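Side-chain contacts in lipase (Pelosinus fermentans, PDB 5AH0), which hydrolyses ester bonds, including those of the polyester poly(butylene adipate-co-terephthalate), and probably acts on lipid esters as well: residues 374-377 and 378-382; 145-148 and 149-152; 28-32 and 33-37. All coordinates share one frame; numbering follows the deposited sequence.

Contact 1 (374-377 and 378-382)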
ATOM      1  N   LYS A 374     -10.628  -0.446  15.852  1.00 45.73           N
ATOM      2  CA  LYS A 374     -10.390  -0.119  17.257  1.00 45.00           C
ATOM      3  C   LYS A 374      -9.741  -1.325  17.949  1.00 45.07           C
ATOM      4  O   LYS A 374      -8.771  -1.182  18.695  1.00 47.62           O
ATOM      5  CB  LYS A 374     -11.692   0.284  17.946  1.00 41.71           C
ATOM      6  CG  LYS A 374     -11.578   0.647  19.405  1.00 45.56           C
ATOM      7  CD  LYS A 374     -12.880   1.297  19.846  1.00 51.94           C
ATOM      8  CE  LYS A 374     -12.865   1.715  21.311  1.00 60.39           C
ATOM      9  NZ  LYS A 374     -12.759   0.544  22.209  1.00 68.09           N
ATOM     10  N   GLY A 375     -10.270  -2.513  17.671  1.00 42.53           N
ATOM     11  CA  GLY A 375      -9.713  -3.740  18.202  1.00 40.94           C
ATOM     12  C   GLY A 375      -8.262  -3.921  17.815  1.00 45.90           C
ATOM     13  O   GLY A 375      -7.435  -4.313  18.638  1.00 51.47           O
ATOM     14  N   LEU A 376      -7.944  -3.623  16.560  1.00 45.25           N
ATOM     15  CA  LEU A 376      -6.566  -3.719  16.094  1.00 44.95           C
ATOM     16  C   LEU A 376      -5.667  -2.747  16.845  1.00 48.78           C
ATOM     17  O   LEU A 376      -4.610  -3.145  17.341  1.00 52.97           O
ATOM     18  CB  LEU A 376      -6.482  -3.466  14.585  1.00 44.70           C
ATOM     19  CG  LEU A 376      -5.061  -3.353  14.002  1.00 45.58           C
ATOM     20  CD1 LEU A 376      -4.178  -4.551  14.396  1.00 41.76           C
ATOM     21  CD2 LEU A 376      -5.087  -3.178  12.463  1.00 34.51           C
ATOM     22  N   ALA A 377      -6.084  -1.484  16.950  1.00 47.77           N
ATOM     23  CA  ALA A 377      -5.291  -0.484  17.679  1.00 52.33           C
ATOM     24  C   ALA A 377      -5.024  -0.890  19.133  1.00 59.52           C
ATOM     25  O   ALA A 377      -3.917  -0.688  19.636  1.00 62.21           O
ATOM     26  CB  ALA A 377      -5.972   0.861  17.646  1.00 48.54           C
ATOM     27  N   GLU A 378      -6.037  -1.447  19.800  1.00 61.95           N
ATOM     28  CA  GLU A 378      -5.882  -1.944  21.169  1.00 64.24           C
ATOM     29  C   GLU A 378      -4.784  -2.987  21.228  1.00 63.60           C
ATOM     30  O   GLU A 378      -3.916  -2.925  22.098  1.00 67.01           O
ATOM     31  CB  GLU A 378      -7.181  -2.552  21.705  1.00 68.12           C
ATOM     32  CG  GLU A 378      -8.329  -1.574  21.892  1.00 75.93           C
ATOM     33  CD  GLU A 378      -9.646  -2.263  22.273  1.00 84.21           C
ATOM     34  OE1 GLU A 378      -9.780  -3.490  22.055  1.00 83.77           O
ATOM     35  OE2 GLU A 378     -10.545  -1.573  22.803  1.00 89.31           O
ATOM     36  N   LYS A 379      -4.820  -3.930  20.287  1.00 58.68           N
ATOM     37  CA  LYS A 379      -3.832  -4.996  20.246  1.00 60.99           C
ATOM     38  C   LYS A 379      -2.438  -4.391  20.093  1.00 61.14           C
ATOM     39  O   LYS A 379      -1.496  -4.769  20.798  1.00 64.27           O
ATOM     40  CB  LYS A 379      -4.128  -5.978  19.107  1.00 62.41           C
ATOM     41  CG  LYS A 379      -3.241  -7.227  19.124  1.00 71.49           C
ATOM     42  CD  LYS A 379      -3.858  -8.417  18.363  1.00 75.90           C
ATOM     43  CE  LYS A 379      -3.831  -8.201  16.858  1.00 74.18           C
ATOM     44  NZ  LYS A 379      -2.422  -8.027  16.416  1.00 74.98           N
ATOM     45  N   LEU A 380      -2.330  -3.416  19.198  1.00 57.02           N
ATOM     46  CA  LEU A 380      -1.055  -2.788  18.895  1.00 58.53           C
ATOM     47  C   LEU A 380      -0.531  -1.986  20.079  1.00 62.01           C
ATOM     48  O   LEU A 380       0.673  -1.790  20.214  1.00 62.10           O
ATOM     49  CB  LEU A 380      -1.188  -1.888  17.667  1.00 56.06           C
ATOM     50  CG  LEU A 380      -1.482  -2.640  16.371  1.00 51.64           C
ATOM     51  CD1 LEU A 380      -1.664  -1.671  15.228  1.00 47.68           C
ATOM     52  CD2 LEU A 380      -0.351  -3.610  16.080  1.00 54.02           C
ATOM     53  N   SER A 381      -1.435  -1.533  20.937  1.00 61.24           N
ATOM     54  CA  SER A 381      -1.037  -0.727  22.077  1.00 65.42           C
ATOM     55  C   SER A 381      -0.776  -1.612  23.289  1.00 68.80           C
ATOM     56  O   SER A 381      -0.396  -1.127  24.347  1.00 66.61           O
ATOM     57  CB  SER A 381      -2.112   0.311  22.409  1.00 63.88           C
ATOM     58  OG  SER A 381      -3.229  -0.299  23.027  1.00 62.61           O
ATOM     59  N   GLN A 382      -0.999  -2.913  23.131  1.00 71.18           N
ATOM     60  CA  GLN A 382      -0.730  -3.851  24.210  1.00 75.65           C
ATOM     61  C   GLN A 382       0.635  -4.509  24.033  1.00 76.84           C
ATOM     62  O   GLN A 382       1.116  -5.204  24.929  1.00 80.42           O
ATOM     63  CB  GLN A 382      -1.838  -4.900  24.282  1.00 80.94           C
ATOM     64  CG  GLN A 382      -3.133  -4.362  24.868  1.00 88.99           C
ATOM     65  CD  GLN A 382      -4.286  -5.350  24.778  1.00 93.38           C
ATOM     66  OE1 GLN A 382      -4.091  -6.524  24.460  1.00 94.88           O
ATOM     67  NE2 GLN A 382      -5.498  -4.873  25.048  1.00 93.55           N
TER

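Contact 2 (145-148 and 149-152)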
ATOM      1  N   LEU A 145      17.221   9.198   5.081  1.00 85.53           N
ATOM      2  CA  LEU A 145      16.652   7.860   5.015  1.00 84.38           C
ATOM      3  C   LEU A 145      17.706   6.787   4.736  1.00 88.04           C
ATOM      4  O   LEU A 145      17.631   5.680   5.271  1.00 79.33           O
ATOM      5  CB  LEU A 145      15.555   7.796   3.950  1.00 83.41           C
ATOM      6  CG  LEU A 145      14.890   6.425   3.794  1.00 81.55           C
ATOM      7  CD1 LEU A 145      14.295   5.945   5.123  1.00 69.61           C
ATOM      8  CD2 LEU A 145      13.836   6.440   2.691  1.00 78.09           C
ATOM      9  N   PHE A 146      18.690   7.122   3.904  1.00 92.35           N
ATOM     10  CA  PHE A 146      19.661   6.131   3.437  1.00 95.50           C
ATOM     11  C   PHE A 146      20.863   5.924   4.359  1.00 96.62           C
ATOM     12  O   PHE A 146      21.748   5.125   4.052  1.00 99.51           O
ATOM     13  CB  PHE A 146      20.147   6.507   2.036  1.00 98.85           C
ATOM     14  CG  PHE A 146      19.034   6.731   1.055  1.00 96.04           C
ATOM     15  CD1 PHE A 146      18.267   5.670   0.604  1.00 94.86           C
ATOM     16  CD2 PHE A 146      18.749   7.999   0.586  1.00 97.38           C
ATOM     17  CE1 PHE A 146      17.225   5.872  -0.296  1.00 90.74           C
ATOM     18  CE2 PHE A 146      17.722   8.210  -0.318  1.00 94.59           C
ATOM     19  CZ  PHE A 146      16.955   7.144  -0.760  1.00 90.83           C
ATOM     20  N   ALA A 147      20.899   6.626   5.484  1.00 97.14           N
ATOM     21  CA  ALA A 147      21.984   6.422   6.448  1.00102.21           C
ATOM     22  C   ALA A 147      21.949   5.002   7.010  1.00100.68           C
ATOM     23  O   ALA A 147      22.901   4.229   6.845  1.00 99.40           O
ATOM     24  CB  ALA A 147      21.902   7.443   7.580  1.00101.05           C
ATOM     25  N   GLY A 148      20.832   4.678   7.664  1.00 95.80           N
ATOM     26  CA  GLY A 148      20.635   3.401   8.329  1.00 91.57           C
ATOM     27  C   GLY A 148      20.559   3.548   9.845  1.00 91.62           C
ATOM     28  O   GLY A 148      20.553   4.657  10.383  1.00 93.04           O
ATOM     29  N   GLY A 149      20.493   2.418  10.540  1.00 91.75           N
ATOM     30  CA  GLY A 149      20.512   2.414  11.990  1.00 88.17           C
ATOM     31  C   GLY A 149      19.271   2.947  12.676  1.00 91.07           C
ATOM     32  O   GLY A 149      19.276   3.140  13.887  1.00 94.60           O
ATOM     33  N   LYS A 150      18.199   3.170  11.924  1.00 85.81           N
ATOM     34  CA  LYS A 150      17.007   3.772  12.504  1.00 82.07           C
ATOM     35  C   LYS A 150      15.945   2.735  12.822  1.00 83.79           C
ATOM     36  O   LYS A 150      15.311   2.187  11.933  1.00 84.85           O
ATOM     37  CB  LYS A 150      16.430   4.830  11.565  1.00 80.22           C
ATOM     38  CG  LYS A 150      17.458   5.759  10.977  1.00 88.49           C
ATOM     39  CD  LYS A 150      16.812   6.948  10.288  1.00 90.38           C
ATOM     40  CE  LYS A 150      17.861   7.798   9.573  1.00 98.00           C
ATOM     41  NZ  LYS A 150      18.435   7.114   8.370  1.00101.38           N
ATOM     42  N   SER A 151      15.740   2.479  14.103  1.00 86.08           N
ATOM     43  CA  SER A 151      14.691   1.566  14.513  1.00 85.90           C
ATOM     44  C   SER A 151      13.495   2.376  15.018  1.00 81.71           C
ATOM     45  O   SER A 151      13.353   2.621  16.216  1.00 81.94           O
ATOM     46  CB  SER A 151      15.204   0.595  15.577  1.00 92.41           C
ATOM     47  OG  SER A 151      14.188  -0.311  15.968  1.00 94.33           O
ATOM     48  N   TRP A 152      12.657   2.814  14.078  1.00 79.40           N
ATOM     49  CA  TRP A 152      11.570   3.759  14.347  1.00 75.72           C
ATOM     50  C   TRP A 152      10.163   3.155  14.245  1.00 70.84           C
ATOM     51  O   TRP A 152       9.154   3.856  14.377  1.00 66.05           O
ATOM     52  CB  TRP A 152      11.684   4.940  13.380  1.00 76.98           C
ATOM     53  CG  TRP A 152      12.921   5.776  13.564  1.00 81.79           C
ATOM     54  CD1 TRP A 152      13.935   5.574  14.467  1.00 81.78           C
ATOM     55  CD2 TRP A 152      13.275   6.949  12.823  1.00 84.09           C
ATOM     56  NE1 TRP A 152      14.888   6.558  14.335  1.00 83.31           N
ATOM     57  CE2 TRP A 152      14.507   7.414  13.335  1.00 84.87           C
ATOM     58  CE3 TRP A 152      12.665   7.659  11.782  1.00 83.03           C
ATOM     59  CZ2 TRP A 152      15.138   8.548  12.838  1.00 86.60           C
ATOM     60  CZ3 TRP A 152      13.296   8.787  11.290  1.00 84.93           C
ATOM     61  CH2 TRP A 152      14.520   9.220  11.817  1.00 87.73           C
TER

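Contact 3 (28-32 and 33-37)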
ATOM      1  N   GLY A  28     -14.483   4.638   4.344  1.00 37.80           N
ATOM      2  CA  GLY A  28     -15.570   5.043   3.478  1.00 36.93           C
ATOM      3  C   GLY A  28     -16.188   6.331   3.988  1.00 42.38           C
ATOM      4  O   GLY A  28     -15.498   7.349   4.150  1.00 40.76           O
ATOM      5  N   ILE A  29     -17.486   6.276   4.280  1.00 43.61           N
ATOM      6  CA  ILE A  29     -18.217   7.443   4.757  1.00 48.04           C
ATOM      7  C   ILE A  29     -18.102   7.584   6.276  1.00 48.44           C
ATOM      8  O   ILE A  29     -18.746   8.445   6.872  1.00 52.15           O
ATOM      9  CB  ILE A  29     -19.700   7.390   4.352  1.00 51.98           C
ATOM     10  CG1 ILE A  29     -20.417   6.256   5.084  1.00 53.52           C
ATOM     11  CG2 ILE A  29     -19.835   7.241   2.830  1.00 49.48           C
ATOM     12  CD1 ILE A  29     -21.922   6.265   4.877  1.00 57.02           C
ATOM     13  N   THR A  30     -17.294   6.725   6.896  1.00 45.33           N
ATOM     14  CA  THR A  30     -16.832   6.944   8.270  1.00 50.38           C
ATOM     15  C   THR A  30     -15.339   7.340   8.284  1.00 47.81           C
ATOM     16  O   THR A  30     -14.520   6.747   7.585  1.00 47.38           O
ATOM     17  CB  THR A  30     -17.054   5.683   9.130  1.00 54.43           C
ATOM     18  OG1 THR A  30     -18.417   5.259   9.004  1.00 58.27           O
ATOM     19  CG2 THR A  30     -16.750   5.953  10.599  1.00 53.81           C
ATOM     20  N   ASP A  31     -14.969   8.328   9.081  1.00 47.89           N
ATOM     21  CA  ASP A  31     -13.561   8.712   9.129  1.00 42.33           C
ATOM     22  C   ASP A  31     -12.834   7.917  10.210  1.00 45.17           C
ATOM     23  O   ASP A  31     -12.704   8.394  11.334  1.00 50.93           O
ATOM     24  CB  ASP A  31     -13.405  10.210   9.394  1.00 43.45           C
ATOM     25  CG  ASP A  31     -11.998  10.705   9.095  1.00 51.90           C
ATOM     26  OD1 ASP A  31     -11.073   9.861   8.978  1.00 54.17           O
ATOM     27  OD2 ASP A  31     -11.810  11.933   8.988  1.00 54.74           O
ATOM     28  N   TYR A  32     -12.357   6.719   9.868  1.00 46.36           N
ATOM     29  CA  TYR A  32     -11.758   5.811  10.852  1.00 45.92           C
ATOM     30  C   TYR A  32     -10.586   6.449  11.572  1.00 45.68           C
ATOM     31  O   TYR A  32     -10.435   6.294  12.787  1.00 48.26           O
ATOM     32  CB  TYR A  32     -11.302   4.500  10.204  1.00 43.98           C
ATOM     33  CG  TYR A  32     -12.413   3.503   9.864  1.00 42.31           C
ATOM     34  CD1 TYR A  32     -13.757   3.770  10.153  1.00 41.05           C
ATOM     35  CD2 TYR A  32     -12.106   2.285   9.244  1.00 39.76           C
ATOM     36  CE1 TYR A  32     -14.774   2.844   9.809  1.00 31.38           C
ATOM     37  CE2 TYR A  32     -13.099   1.367   8.906  1.00 42.70           C
ATOM     38  CZ  TYR A  32     -14.431   1.649   9.190  1.00 41.84           C
ATOM     39  OH  TYR A  32     -15.392   0.720   8.847  1.00 39.54           O
ATOM     40  N   GLU A  33      -9.752   7.161  10.826  1.00 44.04           N
ATOM     41  CA  GLU A  33      -8.602   7.817  11.429  1.00 45.30           C
ATOM     42  C   GLU A  33      -9.029   8.734  12.575  1.00 46.17           C
ATOM     43  O   GLU A  33      -8.478   8.661  13.671  1.00 50.79           O
ATOM     44  CB  GLU A  33      -7.819   8.622  10.394  1.00 45.93           C
ATOM     45  CG  GLU A  33      -6.517   9.181  10.929  1.00 52.97           C
ATOM     46  CD  GLU A  33      -6.296  10.627  10.527  1.00 60.04           C
ATOM     47  OE1 GLU A  33      -5.743  10.864   9.429  1.00 57.66           O
ATOM     48  OE2 GLU A  33      -6.675  11.528  11.315  1.00 65.08           O
ATOM     49  N   GLN A  34      -9.988   9.617  12.319  1.00 44.23           N
ATOM     50  CA  GLN A  34     -10.432  10.561  13.348  1.00 49.17           C
ATOM     51  C   GLN A  34     -11.158   9.872  14.504  1.00 50.92           C
ATOM     52  O   GLN A  34     -11.009  10.279  15.660  1.00 56.41           O
ATOM     53  CB  GLN A  34     -11.330  11.643  12.740  1.00 53.28           C
ATOM     54  CG  GLN A  34     -10.557  12.739  12.003  1.00 62.08           C
ATOM     55  CD  GLN A  34     -11.441  13.911  11.603  1.00 69.69           C
ATOM     56  OE1 GLN A  34     -12.651  13.907  11.853  1.00 71.45           O
ATOM     57  NE2 GLN A  34     -10.841  14.921  10.977  1.00 72.26           N
ATOM     58  N   GLU A  35     -11.943   8.840  14.195  1.00 43.47           N
ATOM     59  CA  GLU A  35     -12.647   8.114  15.244  1.00 49.71           C
ATOM     60  C   GLU A  35     -11.658   7.399  16.151  1.00 46.19           C
ATOM     61  O   GLU A  35     -11.762   7.482  17.374  1.00 50.69           O
ATOM     62  CB  GLU A  35     -13.640   7.107  14.662  1.00 56.75           C
ATOM     63  CG  GLU A  35     -14.695   7.699  13.747  1.00 62.55           C
ATOM     64  CD  GLU A  35     -15.492   8.774  14.423  1.00 69.28           C
ATOM     65  OE1 GLU A  35     -15.622   8.712  15.660  1.00 74.89           O
ATOM     66  OE2 GLU A  35     -15.981   9.687  13.726  1.00 73.94           O
ATOM     67  N   LEU A  36     -10.677   6.735  15.551  1.00 40.94           N
ATOM     68  CA  LEU A  36      -9.632   6.094  16.332  1.00 44.63           C
ATOM     69  C   LEU A  36      -8.952   7.108  17.260  1.00 48.55           C
ATOM     70  O   LEU A  36      -8.762   6.841  18.454  1.00 50.83           O
ATOM     71  CB  LEU A  36      -8.601   5.443  15.417  1.00 45.64           C
ATOM     72  CG  LEU A  36      -8.978   4.132  14.732  1.00 44.59           C
ATOM     73  CD1 LEU A  36      -7.758   3.538  14.041  1.00 41.04           C
ATOM     74  CD2 LEU A  36      -9.561   3.150  15.735  1.00 44.77           C
ATOM     75  N   SER A  37      -8.631   8.287  16.732  1.00 47.46           N
ATOM     76  CA  SER A  37      -8.013   9.322  17.552  1.00 52.81           C
ATOM     77  C   SER A  37      -8.952   9.756  18.680  1.00 56.72           C
ATOM     78  O   SER A  37      -8.504   9.959  19.818  1.00 58.96           O
ATOM     79  CB  SER A  37      -7.614  10.529  16.690  1.00 56.20           C
ATOM     80  OG  SER A  37      -6.597  10.196  15.746  1.00 56.75           O
TER

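Contact 1 (374-377 and 378-382)
Lys-374 and Glu-378 meet because their torsions send both side chains along the same side of the helix. Lys-374 holds CG trans to its backbone N (chi1 -180°), runs straight out to CE and turns only at its last torsion, whereas Glu-378 places CG opposite its carbonyl carbon (chi1 -66°) and extends back over the preceding turn. The chains pass at a slant, and NZ of Lys-374 arrives 3.1 Å from OE2 of Glu-378. This i to i+4 salt bridge also serves as a hydrogen bond, but the ammonium comes from above the carboxylate, 35° out of its plane, so charge attraction probably contributes more than directionality. OE1 of the same carboxylate lies 3.9 Å from CA of Gly-375, and CG of Glu-378 rests 3.3 Å from Lys-374 O. Lys-374 has a second partner in Tyr-39, by a cation-pi interaction.

Another face of the helix is apolar. CD1 of Leu-376 lies against Leu-380, 3.8 Å from its CG, and both leucines touch Val-111 of strand 108-113 and Thr-157 of strand 153-159. Ala-377 packs on Tyr-41. At the margin of this face, Lys-379 reaches Phe-260 by a cation-pi contact. Beneath the side chains, the amides of Glu-378, Lys-379 and Leu-380 donate to the carbonyls of Lys-374, Gly-375 and Leu-376. The following bond, from Ser-381 N to Ala-377 O, is weak. There the hydroxyl joins in: Ser-381 OG donates to Glu-378 O at 2.9 Å, giving that carbonyl a side-chain partner. An amphipathic last helix of this kind, leucines against the central parallel sheet and a partly exposed charged pair on another flank, belongs to the alpha/beta-hydrolase fold.

Contact 2 (145-148 and 149-152)
Lys-150 folds its side chain back across the bend formed by Ala-147, Gly-148 and Gly-149, and its packing there is uneven. The close part lies along the lysine: CG runs past Gly-148 O at 3.3 Å, and after a bend at the last torsion (chi4 70°) NZ ends among the backbone atoms of the preceding residues. It is 3.5 Å from Leu-145 O and hydrogen-bonded to the carbonyl of Ser-144. CB of Ala-147 flanks the ammonium, 3.6 Å from NZ. At its other end the lysine covers an aromatic group, since its CB stands 3.6 Å above one face of the Trp-152 ring, offset toward the rim; that indole also meets Trp-96 edge-to-face.

The looser part is the outer bend. Ala-147 and Gly-149 are exposed, and no hydrogen bond joins 145-148 to 149-152. Gly-148 adopts backbone angles suited to glycine (phi 113°), and Gly-149 also has a positive phi, which together let the chain bend here. Backbone hydrogen bonds to Lys-128 and Leu-127 attach Gly-149 and Lys-150 to the end of helix 116-129. Because the amine lies beside the carbonyls of Ser-144 and Leu-145, their partial negative charges would be expected to favour its protonated form, so that the hydrogen bond to Ser-144 O, probably reinforced by charge-dipole attraction, helps to hold the bend.

Contact 3 (28-32 and 33-37)
The start of helix 32-38 forms this contact, with Asp-31 at the N-cap position and at the centre of an inverse gamma turn that brings the chain into the helix. Asp-31 and Gln-34 carry the side-chain part. Asp-31 holds CG trans to its backbone N (chi1 -165°), which swings the carboxylate forward over the first turn. Its OD2 then sits above the flat of the Gln-34 amide, 3.3 Å from CD and at similar distances from OE1 and NE2. The carboxylate and amide planes are only 22° apart, so the two flat groups are nearly parallel, with OD2 over the amide face. OD1 faces the helix start, 3.5 Å from the N atoms of both Glu-33 and Gln-34, and forms a salt bridge with Arg-17.

Backbone bonds then establish the helix: Glu-35 N donates to Asp-31 O at 3.0 Å, and Leu-36 N to Tyr-32 O at 2.8 Å. Glu-35 curls over the first of these, its CG 3.2 Å from Asp-31 O, and crosses Thr-30 at about a right angle, CG2 of the threonine lying 4.1 Å from that CG. CB and CG of Leu-36 rest against Tyr-32 O. The tyrosine points elsewhere, its OH bonded to the carbonyl of Leu-368 and its ring meeting Tyr-373 at an intermediate tilt, while Glu-33 turns OE1 to the hydroxyl of Thr-45.

Two acidic groups lie near each other here, with OD1 of Asp-31 5.3 Å from OE2 of Glu-33. Their mutual repulsion is probably offset by Arg-17, and the positive end of the helix dipole, with two amide nitrogens near OD1, would be expected to keep Asp-31 ionised.

How the contacts relate
From the N terminus, contact 3 comes first, where the loop following strand 6-9 enters helix 32-38 before strand 43-46. Contact 2 follows, in the connection from helix 132-136 to strand 153-159, and contact 1 comes last, on helix 370-380. Each is local, joining residues three to five positions apart, and the three lie in series without nesting or crossing. Contacts 1 and 3 nevertheless meet in space: CD2 of Leu-36 packs 3.7 Å from CA of Lys-374, joining an early and a late helix of the fold. Contact 2 stands apart, its nearest atoms about 12 Å from contact 1 and about 17 Å from contact 3, although strand 153-159, which it leads into, lies beneath contact 1.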